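Local coordinates for acyl-coenzyme A oxidase 3 (Yarrowia lipolytica, PDB 5YS9), which oxidises acyl-CoA thioesters of various chain lengths to 2-trans-enoyl-CoA with FAD, passing the electrons to O2 to form hydrogen peroxide in peroxisomal fatty acid beta-oxidation, at residues R119-V124 and D257-G262; G203-A208 and L247-K252; H351-L356 and L618-C623; S593-S598 and Q614-V619. All blocks are in the same frame, centred on the assembly; numbering follows the deposited sequence.

How the contacts relate
Contacts 1 and 2 form one cluster and contacts 3 and 4 another, on opposite sides of the centre of the chain. The first two have centres about 9 Å apart and meet through Ser207 of contact 2, whose OG lies 2.5 Å from both Arg121 NH2 and Asp260 OD2 of contact 1. The centres of the other two lie about 10 Å apart; they share Leu618 and Val619 on helix 609-628, and are joined by a salt bridge of 2.8 Å between Arg353 NH1 and Glu595 OE1. About 39 Å separates the centres of contacts 1 and 3, yet both reach FAD: contact 1 the flavin of one cofactor, contact 3 the adenosine ribose of the other.

Contact 1: residues R119-V124 and D257-G262; sequences RIRLGV and DAIDNG. With FAD (flavin-adenine dinucleotide), chain C.
Helix 116-136 rests on the loop that leads into strand 262-272, with the CA atoms of Arg121 and Ile259 5.0 Å apart. The apolar part is the more closely packed: CD1 of Ile259 comes obliquely against the branch point of Ile120, 3.4 Å from its CB, while CG2 of Ile120 flanks the same methyl. Branched aliphatic chains suit both places, their methyls filling the contact without a polar group to satisfy. The end of Ile120 leads away from the loop, and this residue is partly exposed, in contrast to the buried Arg121, Ile259 and Asp260. The polar part gathers round Arg121, whose chain bends at chi3 (144°). Asp260 crosses it at about a right angle, with OD1 3.1 Å from NE but well out of the guanidinium plane, so the pair is a salt bridge of charge alone. NH1 reaches Ala258 O only by a weak bond of 3.4 Å. Firmer partners lie beyond: Ser207 OG binds both Arg121 NH2 and Asp260 OD2, and Tyr676 OH of the second subunit binds Arg121 NH1. An alanine here would remove the guanidinium that pairs with Asp260 OD1 and bonds Ser207, and would probably loosen the helix from the loop. Asn261, which follows Asp260, belongs to the FAD pocket, and the whole is a junction between the N-terminal helical domain and the middle beta domain of the acyl-CoA oxidase fold.

Contact 2: residues G203-A208 and L247-K252; sequences GAAHSA and LGDIGK
The methyl of Ala205 lies alongside the end of strand 245-249, with CB 3.5 Å from Asp249 CA; the small side chain of alanine suits so close an approach to the strand backbone. Asp249 stands beside that methyl, its CG anti to the backbone N (chi1 -171°). Obliquely across from its carboxylate lies the imidazole of His206, the two planes 86° apart, almost perpendicular. Leu247 points at the loop with CG in the crowded position between backbone N and carbonyl carbon (chi1 63°), which sets CD1 3.5 Å from Ala204 O and 3.6 Å from Ala205 O. Those carbonyls receive hydrogen bonds from Arg234, so the methyl packs against oxygens already engaged. This is the middle beta domain, where the loop between strands 198-201 and 210-219 packs on strand 245-249. Beyond the strand, Asp249 OD1 takes the N-H of Gly251 at 2.6 Å from above the carboxylate plane, an Asx turn, and Gly251 has backbone angles that call for glycine. Asp249 OD2 forms a salt bridge with Arg82 NH2. An alanine in place of Asp249 would remove the carboxylate and probably loosen this turn and the tie to Arg82. Ser207 N and Ala208 N both bind Gly203 O, which curls the loop tightly.

Contact 3: residues H351-L356 and L618-C623; sequences HQRRLL and LVNHYC. With FAD (flavin-adenine dinucleotide), chain D.
This is a helix-helix crossing between two alpha-helical regions of the C-terminal half, helix 349-385 against helix 609-628, with a short-segment axis separation of 9.9 Å and an angle of 79°. So steep a crossing confines the contact to a small patch, centred on Cys623. Its thiol lies against CG of Arg353, 4.0 Å from SG, and its CB faces Gln352; a small, weakly polar residue suits a spot enclosed by both. Leu356 CD1 packs on Cys623 O. Arg353 reaches along the other helix, extended from CG to NE, and grips Asn620 side-on: NE at 2.8 Å and NH2 at 2.7 Å both donate to OD1. The NE bond runs nearly along the C=O axis, whereas NH2 approaches from above the carbonyl plane, and the amide and guanidinium planes stand 85° apart. Val619 CG1 lies over one guanidinium face. The next residue, Arg354, points the other way; its NH1 donates to O3B of the adenosine ribose of FAD at 2.6 Å, with O2B as near. Two nitrogens on one oxygen hold the Arg353 head in a set rotation, and since Glu595 OE1 takes its NH1, the buried charge is likely to stay protonated and balanced.

Contact 4: residues S593-S598 and Q614-V619; sequences SIEEDS and QVTELV
Glu595 carries most of this contact, and its conformation explains how. CG is anti to the backbone N (chi1 -176°) and the chain continues extended, so the carboxylate is carried straight from helix 579-596 to the flank of helix 609-628. There OE2 accepts a hydrogen bond of 2.8 Å from Thr616 OG1, using its anti lone pair, on the side away from the other oxygen. Thr616 meets it with OG1 anti to its own carbonyl carbon (chi1 -68°), beside its backbone N, and the two side chains cross at about a right angle. Threonine suits the place because its hydroxyl can donate to the carboxylate from the helix surface. The other oxygen, OE1, lies beside both methyls of Val619, with CG1 3.8 Å away, and is engaged by Arg353 NH1 in a salt bridge. Each carboxylate oxygen thus has a partner, and the neighbouring arginine would favour the ionised form of this buried acid. Next to the polar pair the contact is apolar. Val615 has CG1 anti to its backbone N (chi1 165°), which turns that methyl toward helix 579-596, where it lies 3.9 Å from Glu595 CB and 4.1 Å from Ile594 CG2. Ile594 and Val615 cross at about a right angle; beta-branched residues such as these keep few rotamers in a helix and present firm methyl surfaces. Gln548 and Gln549 of the second subunit pack on Glu595 and Thr616. Ile594 also packs on Leu510 and Trp514 of helix 507-534, while Arg353 of helix 349-385 touches Thr616, so two further helices flank the pair.

Contact 1: residues R119-V124 and D257-G262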
# COMPACT_ATOMS: atom_id res chain seq x y z
N ARG A 119 12.44 -17.98 -3.99
CA ARG A 119 13.63 -17.25 -4.44
C ARG A 119 14.51 -16.77 -3.27
O ARG A 119 15.71 -16.92 -3.32
CB ARG A 119 13.17 -16.06 -5.29
CG ARG A 119 14.27 -15.16 -5.73
CD ARG A 119 13.80 -13.87 -6.34
NE ARG A 119 15.02 -13.19 -6.74
CZ ARG A 119 15.12 -11.97 -7.25
NH1 ARG A 119 14.04 -11.25 -7.47
NH2 ARG A 119 16.34 -11.46 -7.53
N ILE A 120 13.91 -16.22 -2.21
CA ILE A 120 14.69 -15.66 -1.11
C ILE A 120 15.12 -16.75 -0.18
O ILE A 120 16.23 -16.70 0.33
CB ILE A 120 13.94 -14.58 -0.30
CG1 ILE A 120 13.41 -13.49 -1.22
CG2 ILE A 120 14.86 -13.93 0.72
CD1 ILE A 120 14.50 -12.89 -2.09
N ARG A 121 14.29 -17.75 0.02
CA ARG A 121 14.68 -18.82 0.91
C ARG A 121 15.91 -19.52 0.40
O ARG A 121 16.76 -19.92 1.16
CB ARG A 121 13.55 -19.80 1.18
CG ARG A 121 13.58 -20.26 2.62
CD ARG A 121 12.68 -21.44 2.86
NE ARG A 121 13.27 -22.34 3.82
CZ ARG A 121 12.57 -23.19 4.55
NH1 ARG A 121 11.27 -23.23 4.41
NH2 ARG A 121 13.17 -23.98 5.39
N LEU A 122 15.99 -19.69 -0.90
CA LEU A 122 17.24 -20.12 -1.51
C LEU A 122 18.29 -19.02 -1.47
O LEU A 122 19.44 -19.24 -1.07
CB LEU A 122 17.01 -20.52 -2.96
CG LEU A 122 18.15 -21.31 -3.56
CD1 LEU A 122 18.54 -22.44 -2.61
CD2 LEU A 122 17.74 -21.82 -4.93
N GLY A 123 17.87 -17.84 -1.90
CA GLY A 123 18.75 -16.67 -1.94
C GLY A 123 19.66 -16.40 -0.74
O GLY A 123 20.82 -15.98 -0.91
N VAL A 124 19.17 -16.65 0.46
CA VAL A 124 19.98 -16.38 1.63
C VAL A 124 21.24 -17.21 1.67
O VAL A 124 22.27 -16.73 2.09
CB VAL A 124 19.21 -16.53 2.96
CG1 VAL A 124 18.05 -15.58 3.02
CG2 VAL A 124 18.77 -17.95 3.20
N ASP A 257 5.97 -15.63 3.50
CA ASP A 257 5.91 -16.60 4.57
C ASP A 257 6.70 -17.88 4.29
O ASP A 257 6.97 -18.62 5.19
CB ASP A 257 4.48 -16.89 4.98
CG ASP A 257 4.01 -16.01 6.12
OD1 ASP A 257 4.79 -15.70 7.02
OD2 ASP A 257 2.85 -15.62 6.12
N ALA A 258 7.03 -18.14 3.03
CA ALA A 258 7.81 -19.33 2.71
C ALA A 258 9.19 -19.28 3.34
O ALA A 258 9.83 -20.33 3.48
CB ALA A 258 7.97 -19.48 1.22
N ILE A 259 9.69 -18.08 3.62
CA ILE A 259 11.02 -17.90 4.21
C ILE A 259 10.99 -18.04 5.72
O ILE A 259 10.18 -17.43 6.38
CB ILE A 259 11.59 -16.50 3.92
CG1 ILE A 259 11.57 -16.19 2.44
CG2 ILE A 259 13.01 -16.37 4.46
CD1 ILE A 259 11.56 -14.71 2.17
N ASP A 260 11.91 -18.82 6.24
CA ASP A 260 11.97 -19.13 7.68
C ASP A 260 12.91 -18.21 8.47
O ASP A 260 13.95 -18.62 8.96
CB ASP A 260 12.34 -20.62 7.90
CG ASP A 260 13.71 -20.99 7.34
OD1 ASP A 260 14.03 -20.55 6.22
OD2 ASP A 260 14.44 -21.78 7.97
N ASN A 261 12.50 -16.96 8.61
CA ASN A 261 13.31 -15.96 9.25
C ASN A 261 13.34 -16.30 10.72
O ASN A 261 12.30 -16.51 11.36
CB ASN A 261 12.73 -14.57 9.07
CG ASN A 261 12.75 -14.12 7.66
OD1 ASN A 261 13.75 -13.54 7.18
ND2 ASN A 261 11.62 -14.33 6.95
N GLY A 262 14.54 -16.36 11.26
CA GLY A 262 14.69 -16.74 12.61
C GLY A 262 15.53 -15.73 13.33
O GLY A 262 16.23 -14.96 12.68
PA FAD C . 16.28 0.83 11.20
O1A FAD C . 16.34 0.92 12.67
O2A FAD C . 17.50 0.98 10.38
O5B FAD C . 15.30 1.99 10.74
C5B FAD C . 13.96 2.02 11.22
C4B FAD C . 13.24 3.26 10.74
O4B FAD C . 13.92 4.42 11.19
C3B FAD C . 13.24 3.31 9.23
O3B FAD C . 11.99 3.81 8.78
C2B FAD C . 14.27 4.34 8.89
O2B FAD C . 13.83 5.09 7.77
C1B FAD C . 14.36 5.22 10.11
N9A FAD C . 15.76 5.65 10.24
C8A FAD C . 16.82 4.90 10.56
N7A FAD C . 17.94 5.63 10.55
C5A FAD C . 17.61 6.87 10.21
C6A FAD C . 18.32 8.15 10.01
N6A FAD C . 19.65 8.24 10.18
N1A FAD C . 17.59 9.21 9.65
C2A FAD C . 16.27 9.14 9.47
N3A FAD C . 15.57 8.02 9.64
C4A FAD C . 16.17 6.88 10.00
N1 FAD C . 18.88 -9.04 7.56
C2 FAD C . 19.87 -9.93 7.42
O2 FAD C . 21.00 -9.62 7.79
N3 FAD C . 19.71 -11.12 6.88
C4 FAD C . 18.54 -11.53 6.45
O4 FAD C . 18.42 -12.65 5.96
C4X FAD C . 17.39 -10.63 6.56
N5 FAD C . 16.19 -10.99 6.15
C5X FAD C . 15.16 -10.15 6.28
C6 FAD C . 13.93 -10.58 5.84
C7 FAD C . 12.84 -9.76 5.96
C7M FAD C . 11.52 -10.25 5.46
C8 FAD C . 13.00 -8.41 6.55
C8M FAD C . 11.83 -7.49 6.68
C9 FAD C . 14.24 -7.98 6.98
C9A FAD C . 15.33 -8.81 6.87
N10 FAD C . 16.59 -8.40 7.30
C10 FAD C . 17.64 -9.32 7.17
C1' FAD C . 16.82 -7.09 7.92
C2' FAD C . 16.82 -5.89 6.99
O2' FAD C . 18.02 -5.92 6.24
C3' FAD C . 16.75 -4.62 7.85
O3' FAD C . 15.47 -4.63 8.46
C4' FAD C . 16.91 -3.27 7.16
O4' FAD C . 18.08 -3.20 6.35
C5' FAD C . 17.08 -2.17 8.18
O5' FAD C . 15.90 -2.04 8.94
P FAD C . 15.92 -1.91 10.52
O1P FAD C . 14.90 -2.85 11.03
O2P FAD C . 17.32 -2.00 10.98
O3P FAD C . 15.40 -0.43 10.75

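Contact 2: residues G203-A208 and L247-K252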
# COMPACT_ATOMS: atom_id res chain seq x y z
N GLY A 203 16.23 -18.41 6.69
CA GLY A 203 16.85 -19.75 6.72
C GLY A 203 17.27 -20.24 8.10
O GLY A 203 17.49 -21.44 8.30
N ALA A 204 17.44 -19.30 9.04
CA ALA A 204 17.95 -19.67 10.37
C ALA A 204 16.96 -20.45 11.18
O ALA A 204 17.35 -21.25 12.03
CB ALA A 204 18.39 -18.44 11.15
N ALA A 205 15.68 -20.19 10.99
CA ALA A 205 14.69 -20.72 11.92
C ALA A 205 14.68 -22.22 11.79
O ALA A 205 14.86 -22.92 12.74
CB ALA A 205 13.33 -20.13 11.68
N HIS A 206 14.59 -22.72 10.59
CA HIS A 206 14.48 -24.14 10.37
C HIS A 206 15.49 -24.76 9.40
O HIS A 206 15.53 -25.97 9.32
CB HIS A 206 13.07 -24.46 9.84
CG HIS A 206 11.99 -24.36 10.86
ND1 HIS A 206 12.19 -24.61 12.20
CD2 HIS A 206 10.66 -24.09 10.72
CE1 HIS A 206 11.06 -24.45 12.85
NE2 HIS A 206 10.12 -24.14 11.97
N SER A 207 16.25 -23.97 8.65
CA SER A 207 17.01 -24.55 7.53
C SER A 207 18.50 -24.61 7.70
O SER A 207 19.12 -25.59 7.31
CB SER A 207 16.67 -23.79 6.23
OG SER A 207 15.35 -23.32 6.30
N ALA A 208 19.07 -23.56 8.28
CA ALA A 208 20.52 -23.34 8.17
C ALA A 208 21.34 -24.17 9.14
O ALA A 208 21.01 -24.24 10.32
CB ALA A 208 20.82 -21.88 8.40
N LEU A 247 18.16 -20.32 18.82
CA LEU A 247 17.43 -19.71 17.73
C LEU A 247 15.99 -20.24 17.63
O LEU A 247 15.65 -21.23 18.29
CB LEU A 247 18.19 -19.96 16.43
CG LEU A 247 18.35 -21.41 16.01
CD1 LEU A 247 17.09 -22.02 15.43
CD2 LEU A 247 19.49 -21.37 14.99
N GLY A 248 15.16 -19.50 16.92
CA GLY A 248 13.75 -19.81 16.79
C GLY A 248 13.11 -19.14 15.60
O GLY A 248 13.65 -18.22 15.04
N ASP A 249 11.92 -19.59 15.24
CA ASP A 249 11.16 -18.99 14.18
C ASP A 249 10.55 -17.68 14.63
O ASP A 249 9.90 -17.61 15.65
CB ASP A 249 10.07 -19.97 13.76
CG ASP A 249 9.34 -19.56 12.52
OD1 ASP A 249 9.33 -18.39 12.15
OD2 ASP A 249 8.74 -20.44 11.91
N ILE A 250 10.76 -16.65 13.85
CA ILE A 250 10.19 -15.35 14.10
C ILE A 250 8.69 -15.31 13.86
O ILE A 250 8.00 -14.49 14.42
CB ILE A 250 10.95 -14.23 13.38
CG1 ILE A 250 12.33 -14.13 14.00
CG2 ILE A 250 10.21 -12.92 13.50
CD1 ILE A 250 13.19 -13.04 13.46
N GLY A 251 8.20 -16.23 13.04
CA GLY A 251 6.77 -16.33 12.86
C GLY A 251 6.17 -15.55 11.72
O GLY A 251 6.82 -15.27 10.75
N LYS A 252 4.90 -15.23 11.86
CA LYS A 252 4.14 -14.64 10.78
C LYS A 252 4.70 -13.30 10.34
O LYS A 252 4.94 -12.43 11.15
CB LYS A 252 2.68 -14.48 11.21
CG LYS A 252 1.74 -13.96 10.15
CD LYS A 252 1.34 -15.05 9.20
CE LYS A 252 0.33 -14.56 8.19
NZ LYS A 252 0.95 -13.70 7.16

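Contact 3: residues H351-L356 and L618-C623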
# COMPACT_ATOMS: atom_id res chain seq x y z
N HIS A 351 -9.13 7.16 -16.42
CA HIS A 351 -8.58 5.86 -16.23
C HIS A 351 -7.23 5.68 -16.98
O HIS A 351 -6.28 5.02 -16.45
CB HIS A 351 -9.60 4.80 -16.61
CG HIS A 351 -9.34 3.50 -15.96
ND1 HIS A 351 -9.66 3.27 -14.64
CD2 HIS A 351 -8.74 2.38 -16.42
CE1 HIS A 351 -9.33 2.03 -14.34
NE2 HIS A 351 -8.77 1.47 -15.40
N GLN A 352 -7.15 6.29 -18.16
CA GLN A 352 -5.90 6.36 -18.93
C GLN A 352 -4.80 7.02 -18.11
O GLN A 352 -3.71 6.47 -18.05
CB GLN A 352 -6.10 7.11 -20.27
CG GLN A 352 -7.00 6.35 -21.28
CD GLN A 352 -7.29 7.14 -22.54
OE1 GLN A 352 -6.69 8.20 -22.76
NE2 GLN A 352 -8.18 6.60 -23.40
N ARG A 353 -5.11 8.11 -17.43
CA ARG A 353 -4.18 8.79 -16.54
C ARG A 353 -3.73 7.95 -15.35
O ARG A 353 -2.62 8.06 -14.89
CB ARG A 353 -4.76 10.10 -16.04
CG ARG A 353 -4.62 11.24 -17.01
CD ARG A 353 -5.40 12.44 -16.53
NE ARG A 353 -5.04 13.64 -17.26
CZ ARG A 353 -4.00 14.40 -16.97
NH1 ARG A 353 -3.21 14.08 -15.97
NH2 ARG A 353 -3.77 15.47 -17.68
N ARG A 354 -4.63 7.15 -14.82
CA ARG A 354 -4.28 6.24 -13.74
C ARG A 354 -3.28 5.18 -14.14
O ARG A 354 -2.40 4.86 -13.37
CB ARG A 354 -5.52 5.55 -13.21
CG ARG A 354 -6.55 6.46 -12.59
CD ARG A 354 -7.01 5.90 -11.27
NE ARG A 354 -8.34 5.33 -11.37
CZ ARG A 354 -8.73 4.21 -10.78
NH1 ARG A 354 -9.96 3.79 -10.94
NH2 ARG A 354 -7.89 3.54 -10.03
N LEU A 355 -3.43 4.60 -15.32
CA LEU A 355 -2.62 3.45 -15.69
C LEU A 355 -1.53 3.67 -16.72
O LEU A 355 -0.47 3.09 -16.63
CB LEU A 355 -3.51 2.31 -16.15
CG LEU A 355 -4.57 1.77 -15.20
CD1 LEU A 355 -5.34 0.67 -15.88
CD2 LEU A 355 -3.94 1.29 -13.91
N LEU A 356 -1.79 4.49 -17.72
CA LEU A 356 -0.82 4.58 -18.83
C LEU A 356 0.56 5.17 -18.45
O LEU A 356 1.58 4.71 -18.97
CB LEU A 356 -1.41 5.28 -20.04
CG LEU A 356 -2.63 4.56 -20.63
CD1 LEU A 356 -3.16 5.34 -21.82
CD2 LEU A 356 -2.37 3.11 -21.03
N LEU A 618 -0.85 18.10 -23.02
CA LEU A 618 0.07 17.15 -23.66
C LEU A 618 -0.02 15.75 -23.06
O LEU A 618 -0.10 14.79 -23.80
CB LEU A 618 1.49 17.70 -23.64
CG LEU A 618 1.67 18.85 -24.65
CD1 LEU A 618 3.08 19.43 -24.57
CD2 LEU A 618 1.35 18.40 -26.08
N VAL A 619 -0.09 15.67 -21.73
CA VAL A 619 -0.30 14.42 -21.00
C VAL A 619 -1.62 13.73 -21.47
O VAL A 619 -1.61 12.55 -21.76
CB VAL A 619 -0.33 14.66 -19.46
CG1 VAL A 619 -0.75 13.40 -18.72
CG2 VAL A 619 1.01 15.11 -18.94
N ASN A 620 -2.72 14.48 -21.55
CA ASN A 620 -3.98 13.98 -22.16
C ASN A 620 -3.80 13.46 -23.55
O ASN A 620 -4.26 12.35 -23.88
CB ASN A 620 -5.07 15.03 -22.20
CG ASN A 620 -5.58 15.43 -20.83
OD1 ASN A 620 -5.27 14.78 -19.83
ND2 ASN A 620 -6.31 16.53 -20.76
N HIS A 621 -3.09 14.24 -24.37
CA HIS A 621 -2.79 13.84 -25.75
C HIS A 621 -2.00 12.53 -25.84
O HIS A 621 -2.39 11.63 -26.59
CB HIS A 621 -2.10 14.96 -26.52
CG HIS A 621 -1.56 14.55 -27.85
ND1 HIS A 621 -0.21 14.35 -28.08
CD2 HIS A 621 -2.18 14.32 -29.03
CE1 HIS A 621 -0.03 13.98 -29.34
NE2 HIS A 621 -1.21 13.95 -29.93
N TYR A 622 -0.92 12.42 -25.10
CA TYR A 622 -0.09 11.19 -25.13
C TYR A 622 -0.77 10.01 -24.47
O TYR A 622 -0.57 8.87 -24.88
CB TYR A 622 1.29 11.42 -24.51
CG TYR A 622 2.18 12.18 -25.43
CD1 TYR A 622 2.73 11.56 -26.55
CD2 TYR A 622 2.48 13.53 -25.18
CE1 TYR A 622 3.58 12.26 -27.41
CE2 TYR A 622 3.32 14.23 -26.02
CZ TYR A 622 3.86 13.58 -27.13
OH TYR A 622 4.63 14.27 -27.96
N CYS A 623 -1.56 10.28 -23.44
CA CYS A 623 -2.48 9.27 -22.95
C CYS A 623 -3.26 8.63 -24.11
O CYS A 623 -3.31 7.43 -24.20
CB CYS A 623 -3.45 9.86 -21.90
SG CYS A 623 -2.79 9.80 -20.22
PA FAD D . -16.27 -0.77 -11.23
O1A FAD D . -17.44 0.02 -10.77
O2A FAD D . -16.27 -1.42 -12.56
O5B FAD D . -14.95 0.07 -11.20
C5B FAD D . -13.75 -0.61 -11.53
C4B FAD D . -12.68 0.40 -11.80
O4B FAD D . -13.08 1.20 -12.91
C3B FAD D . -12.57 1.32 -10.61
O3B FAD D . -11.21 1.56 -10.30
C2B FAD D . -13.18 2.61 -11.06
O2B FAD D . -12.49 3.70 -10.47
C1B FAD D . -13.03 2.57 -12.57
N9A FAD D . -14.21 3.27 -13.08
C8A FAD D . -15.46 2.78 -13.09
N7A FAD D . -16.31 3.70 -13.59
C5A FAD D . -15.60 4.79 -13.90
C6A FAD D . -15.88 6.13 -14.46
N6A FAD D . -17.13 6.49 -14.82
N1A FAD D . -14.85 6.96 -14.61
C2A FAD D . -13.61 6.62 -14.26
N3A FAD D . -13.28 5.43 -13.74
C4A FAD D . -14.22 4.50 -13.54
N1 FAD D . -21.49 -5.68 -2.66
C2 FAD D . -22.67 -5.99 -2.11
O2 FAD D . -23.69 -5.68 -2.70
N3 FAD D . -22.79 -6.61 -0.94
C4 FAD D . -21.74 -6.97 -0.24
O4 FAD D . -21.88 -7.54 0.83
C4X FAD D . -20.40 -6.68 -0.76
N5 FAD D . -19.30 -7.01 -0.09
C5X FAD D . -18.09 -6.75 -0.60
C6 FAD D . -16.98 -7.14 0.11
C7 FAD D . -15.73 -6.87 -0.39
C7M FAD D . -14.52 -7.28 0.39
C8 FAD D . -15.59 -6.19 -1.69
C8M FAD D . -14.24 -5.90 -2.24
C9 FAD D . -16.71 -5.80 -2.40
C9A FAD D . -17.96 -6.06 -1.90
N10 FAD D . -19.11 -5.67 -2.61
C10 FAD D . -20.34 -5.99 -2.06
C1' FAD D . -19.04 -5.00 -3.91
C2' FAD D . -18.45 -3.59 -3.89
O2' FAD D . -19.43 -2.65 -3.46
C3' FAD D . -17.92 -3.21 -5.27
O3' FAD D . -16.64 -3.80 -5.41
C4' FAD D . -17.75 -1.72 -5.51
O4' FAD D . -18.85 -1.04 -4.92
C5' FAD D . -17.78 -1.36 -6.99
O5' FAD D . -16.58 -1.62 -7.70
P FAD D . -16.62 -2.53 -9.01
O1P FAD D . -15.88 -3.79 -8.76
O2P FAD D . -18.02 -2.61 -9.46
O3P FAD D . -15.75 -1.78 -10.10

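Contact 4: residues S593-S598 and Q614-V619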
# COMPACT_ATOMS: atom_id res chain seq x y z
N SER A 593 5.33 13.31 -15.21
CA SER A 593 6.22 13.61 -14.09
C SER A 593 6.34 15.09 -13.81
O SER A 593 6.44 15.49 -12.64
CB SER A 593 7.61 13.08 -14.37
OG SER A 593 7.61 11.69 -14.54
N ILE A 594 6.37 15.89 -14.86
CA ILE A 594 6.36 17.34 -14.76
C ILE A 594 5.05 17.82 -14.16
O ILE A 594 5.04 18.69 -13.32
CB ILE A 594 6.59 17.97 -16.15
CG1 ILE A 594 8.02 17.73 -16.60
CG2 ILE A 594 6.29 19.46 -16.14
CD1 ILE A 594 8.28 18.03 -18.06
N GLU A 595 3.96 17.24 -14.61
CA GLU A 595 2.64 17.58 -14.13
C GLU A 595 2.43 17.26 -12.65
O GLU A 595 1.79 18.00 -11.94
CB GLU A 595 1.59 16.92 -14.98
CG GLU A 595 0.18 17.30 -14.62
CD GLU A 595 -0.82 16.51 -15.41
OE1 GLU A 595 -0.72 15.28 -15.41
OE2 GLU A 595 -1.69 17.12 -16.03
N GLU A 596 2.95 16.13 -12.22
CA GLU A 596 2.88 15.73 -10.83
C GLU A 596 3.67 16.65 -9.92
O GLU A 596 3.35 16.80 -8.76
CB GLU A 596 3.27 14.27 -10.62
CG GLU A 596 2.35 13.27 -11.31
CD GLU A 596 0.98 13.16 -10.66
OE1 GLU A 596 0.06 13.87 -11.08
OE2 GLU A 596 0.82 12.34 -9.74
N ASP A 597 4.72 17.26 -10.45
CA ASP A 597 5.53 18.14 -9.64
C ASP A 597 5.68 19.49 -10.33
O ASP A 597 6.77 19.97 -10.55
CB ASP A 597 6.90 17.52 -9.41
CG ASP A 597 7.23 17.35 -7.95
OD1 ASP A 597 6.89 18.24 -7.15
OD2 ASP A 597 7.83 16.33 -7.59
N SER A 598 4.54 20.12 -10.56
CA SER A 598 4.46 21.37 -11.29
C SER A 598 5.21 22.47 -10.57
O SER A 598 5.81 23.32 -11.19
CB SER A 598 3.01 21.77 -11.50
OG SER A 598 2.38 22.07 -10.28
N GLN A 614 -0.64 23.79 -20.65
CA GLN A 614 -0.18 23.12 -21.88
C GLN A 614 0.34 21.70 -21.60
O GLN A 614 0.04 20.78 -22.36
CB GLN A 614 0.90 23.95 -22.62
CG GLN A 614 1.17 23.49 -24.05
CD GLN A 614 -0.07 23.64 -24.95
OE1 GLN A 614 -0.70 24.71 -24.99
NE2 GLN A 614 -0.45 22.56 -25.63
N VAL A 615 1.11 21.56 -20.52
CA VAL A 615 1.60 20.28 -20.04
C VAL A 615 0.43 19.34 -19.79
O VAL A 615 0.47 18.20 -20.27
CB VAL A 615 2.46 20.44 -18.77
CG1 VAL A 615 2.68 19.11 -18.06
CG2 VAL A 615 3.81 21.06 -19.13
N THR A 616 -0.61 19.83 -19.09
CA THR A 616 -1.84 19.03 -18.89
C THR A 616 -2.39 18.53 -20.24
O THR A 616 -2.63 17.33 -20.42
CB THR A 616 -2.88 19.73 -17.98
OG1 THR A 616 -2.36 19.79 -16.66
CG2 THR A 616 -4.18 18.97 -17.90
N GLU A 617 -2.48 19.42 -21.21
CA GLU A 617 -3.03 19.04 -22.50
C GLU A 617 -2.16 17.99 -23.18
O GLU A 617 -2.67 17.07 -23.82
CB GLU A 617 -3.21 20.28 -23.37
CG GLU A 617 -4.00 20.01 -24.64
CD GLU A 617 -4.64 21.27 -25.20
OE1 GLU A 617 -5.32 21.97 -24.42
OE2 GLU A 617 -4.47 21.54 -26.42
N LEU A 618 -0.85 18.10 -23.02
CA LEU A 618 0.07 17.15 -23.66
C LEU A 618 -0.02 15.75 -23.06
O LEU A 618 -0.10 14.79 -23.80
CB LEU A 618 1.49 17.70 -23.64
CG LEU A 618 1.67 18.85 -24.65
CD1 LEU A 618 3.08 19.43 -24.57
CD2 LEU A 618 1.35 18.40 -26.08
N VAL A 619 -0.09 15.67 -21.73
CA VAL A 619 -0.30 14.42 -21.00
C VAL A 619 -1.62 13.73 -21.47
O VAL A 619 -1.61 12.55 -21.76
CB VAL A 619 -0.33 14.66 -19.46
CG1 VAL A 619 -0.75 13.40 -18.72
CG2 VAL A 619 1.01 15.11 -18.94